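Local coordinates for collagen alpha-1(XV) chain (Homo sapiens, PDB 3N3F), which trimerizes collagen XV, its trimerization domain bringing three alpha chains together and so probably promoting their folding into the collagen triple helix, at the interface of chains A and B. Residues are numbered along the deposited sequence; one frame, centred on the assembly and turned at random. Chains: chain A/B, Collagen alpha-1(XV) chain.

The interface of chains A and B. Residues chain A 22, 24, 35, 42, 44; chain B 33, 44, 46.
A:Phe24 and B:Phe33 approach from opposite directions, the outer corner of the first ring meeting the flat side of the second. CZ of A:Phe24 lies over one face of B:Phe33, displaced toward the rim, 3.9 Å from its CE1. The A:Phe24 ring gets there with CG anti to the carbonyl carbon (chi1 -76°), while CD1 of A:Leu44 sits at its edge, in the ring plane. B:Phe33 is long enough to touch several groups of chain A: CD2 on its other flank lies 3.9 Å from CD1 of A:Ile35, and CZ comes within 4.0 Å of the carbonyl O of A:Gly22, whose positive phi (85°) is easy for glycine and costly for most others. An alanine in place of B:Phe33 would probably leave a gap between the two chains and strip A:Phe24 and the A:Ile35 methyl of their aromatic neighbour. Branched aliphatic side chains suit an apolar contact, since their methyls can interdigitate. B:Leu46 crosses A:Ile35 and the extended chain of A:Lys42 at about right angles, its CD2 3.6 Å from CD1 of A:Ile35 and its CD1 4.2 Å from CD of A:Lys42. CD1 of A:Leu44 meets CD2 of B:Leu44 obliquely, at 3.5 Å. In the trimer interface, strands 23-27, 32-37 and 40-43 of chain A, with loop residues A:Gly22 and A:Leu44, face strand 32-37 of chain B and the loop after its strand 40-43, where B:Leu46 forms an antiparallel bridge with A:Leu44.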
ATOM      1  N   GLY A  22      -1.202   6.416   9.252  1.00 32.99           N
ATOM      2  CA  GLY A  22      -0.488   5.226   8.819  1.00 31.65           C
ATOM      3  C   GLY A  22      -1.380   4.056   8.440  1.00 31.08           C
ATOM      4  O   GLY A  22      -0.900   2.931   8.309  1.00 32.43           O
ATOM      5  N   PHE A  24      -4.283   2.303   5.763  1.00 16.34           N
ATOM      6  CA  PHE A  24      -4.676   2.315   4.360  1.00 15.00           C
ATOM      7  C   PHE A  24      -6.195   2.424   4.254  1.00 12.89           C
ATOM      8  O   PHE A  24      -6.921   1.787   5.014  1.00 13.62           O
ATOM      9  CB  PHE A  24      -4.179   1.049   3.664  1.00 16.25           C
ATOM     10  CG  PHE A  24      -2.709   1.072   3.357  1.00 16.96           C
ATOM     11  CD1 PHE A  24      -2.233   1.747   2.240  1.00 17.90           C
ATOM     12  CD2 PHE A  24      -1.801   0.437   4.195  1.00 18.53           C
ATOM     13  CE1 PHE A  24      -0.864   1.792   1.956  1.00 20.82           C
ATOM     14  CE2 PHE A  24      -0.432   0.474   3.925  1.00 21.30           C
ATOM     15  CZ  PHE A  24       0.034   1.155   2.802  1.00 23.80           C
ATOM     16  N   ILE A  35      -4.089   6.835   1.977  1.00 12.28           N
ATOM     17  CA  ILE A  35      -3.381   6.503   3.199  1.00 13.03           C
ATOM     18  C   ILE A  35      -3.609   7.660   4.153  1.00 12.01           C
ATOM     19  O   ILE A  35      -3.485   8.819   3.772  1.00 11.86           O
ATOM     20  CB  ILE A  35      -1.869   6.346   2.968  1.00 29.27           C
ATOM     21  CG1 ILE A  35      -1.319   7.598   2.289  1.00 30.83           C
ATOM     22  CG2 ILE A  35      -1.597   5.117   2.127  1.00 28.99           C
ATOM     23  CD1 ILE A  35       0.170   7.735   2.392  1.00 38.10           C
ATOM     24  N   LYS A  42      -3.228  10.952   1.686  1.00 14.34           N
ATOM     25  CA  LYS A  42      -2.455  11.008   0.453  1.00 13.96           C
ATOM     26  C   LYS A  42      -2.980   9.870  -0.408  1.00 16.24           C
ATOM     27  O   LYS A  42      -3.169   8.756   0.078  1.00 14.79           O
ATOM     28  CB  LYS A  42      -0.962  10.822   0.722  1.00 15.16           C
ATOM     29  CG  LYS A  42      -0.265  12.063   1.262  1.00 15.04           C
ATOM     30  CD  LYS A  42       1.236  11.831   1.391  1.00 13.10           C
ATOM     31  CE  LYS A  42       1.966  13.107   1.749  1.00 15.08           C
ATOM     32  NZ  LYS A  42       3.437  12.893   1.856  1.00 15.53           N
ATOM     33  N   LEU A  44      -2.938   6.921  -3.064  1.00 15.63           N
ATOM     34  CA  LEU A  44      -1.986   5.939  -3.548  1.00 16.90           C
ATOM     35  C   LEU A  44      -2.152   5.843  -5.066  1.00 17.28           C
ATOM     36  O   LEU A  44      -3.275   5.772  -5.562  1.00 17.10           O
ATOM     37  CB  LEU A  44      -2.267   4.577  -2.913  1.00 28.68           C
ATOM     38  CG  LEU A  44      -1.050   3.853  -2.332  1.00 29.45           C
ATOM     39  CD1 LEU A  44      -0.782   4.380  -0.945  1.00 31.79           C
ATOM     40  CD2 LEU A  44      -1.323   2.377  -2.247  1.00 27.21           C
TER
ATOM     41  N   PHE B  33       5.724   6.542   2.219  1.00 17.00           N
ATOM     42  CA  PHE B  33       5.636   5.106   2.405  1.00 17.43           C
ATOM     43  C   PHE B  33       6.594   4.355   1.504  1.00 15.39           C
ATOM     44  O   PHE B  33       6.799   4.720   0.347  1.00 15.68           O
ATOM     45  CB  PHE B  33       4.206   4.632   2.141  1.00 23.92           C
ATOM     46  CG  PHE B  33       3.462   4.219   3.380  1.00 25.47           C
ATOM     47  CD1 PHE B  33       3.615   2.938   3.904  1.00 26.14           C
ATOM     48  CD2 PHE B  33       2.600   5.105   4.019  1.00 27.84           C
ATOM     49  CE1 PHE B  33       2.917   2.543   5.048  1.00 26.79           C
ATOM     50  CE2 PHE B  33       1.898   4.721   5.163  1.00 26.69           C
ATOM     51  CZ  PHE B  33       2.056   3.438   5.677  1.00 26.71           C
ATOM     52  N   LEU B  44       6.719   3.862  -2.422  1.00 15.63           N
ATOM     53  CA  LEU B  44       5.350   3.840  -2.904  1.00 16.90           C
ATOM     54  C   LEU B  44       5.023   5.238  -3.430  1.00 17.28           C
ATOM     55  O   LEU B  44       5.331   6.233  -2.777  1.00 17.10           O
ATOM     56  CB  LEU B  44       4.397   3.482  -1.763  1.00 28.68           C
ATOM     57  CG  LEU B  44       3.365   2.398  -2.078  1.00 29.45           C
ATOM     58  CD1 LEU B  44       4.003   1.044  -1.891  1.00 31.79           C
ATOM     59  CD2 LEU B  44       2.193   2.517  -1.143  1.00 27.21           C
ATOM     60  N   LEU B  46       2.947   8.255  -3.860  1.00 17.33           N
ATOM     61  CA  LEU B  46       1.825   8.892  -3.178  1.00 16.76           C
ATOM     62  C   LEU B  46       1.553  10.278  -3.741  1.00 17.72           C
ATOM     63  O   LEU B  46       2.454  10.943  -4.249  1.00 15.64           O
ATOM     64  CB  LEU B  46       2.114   9.007  -1.683  1.00 15.45           C
ATOM     65  CG  LEU B  46       2.309   7.701  -0.917  1.00 17.13           C
ATOM     66  CD1 LEU B  46       2.670   8.003   0.529  1.00 19.69           C
ATOM     67  CD2 LEU B  46       1.047   6.881  -0.995  1.00 18.97           C
TER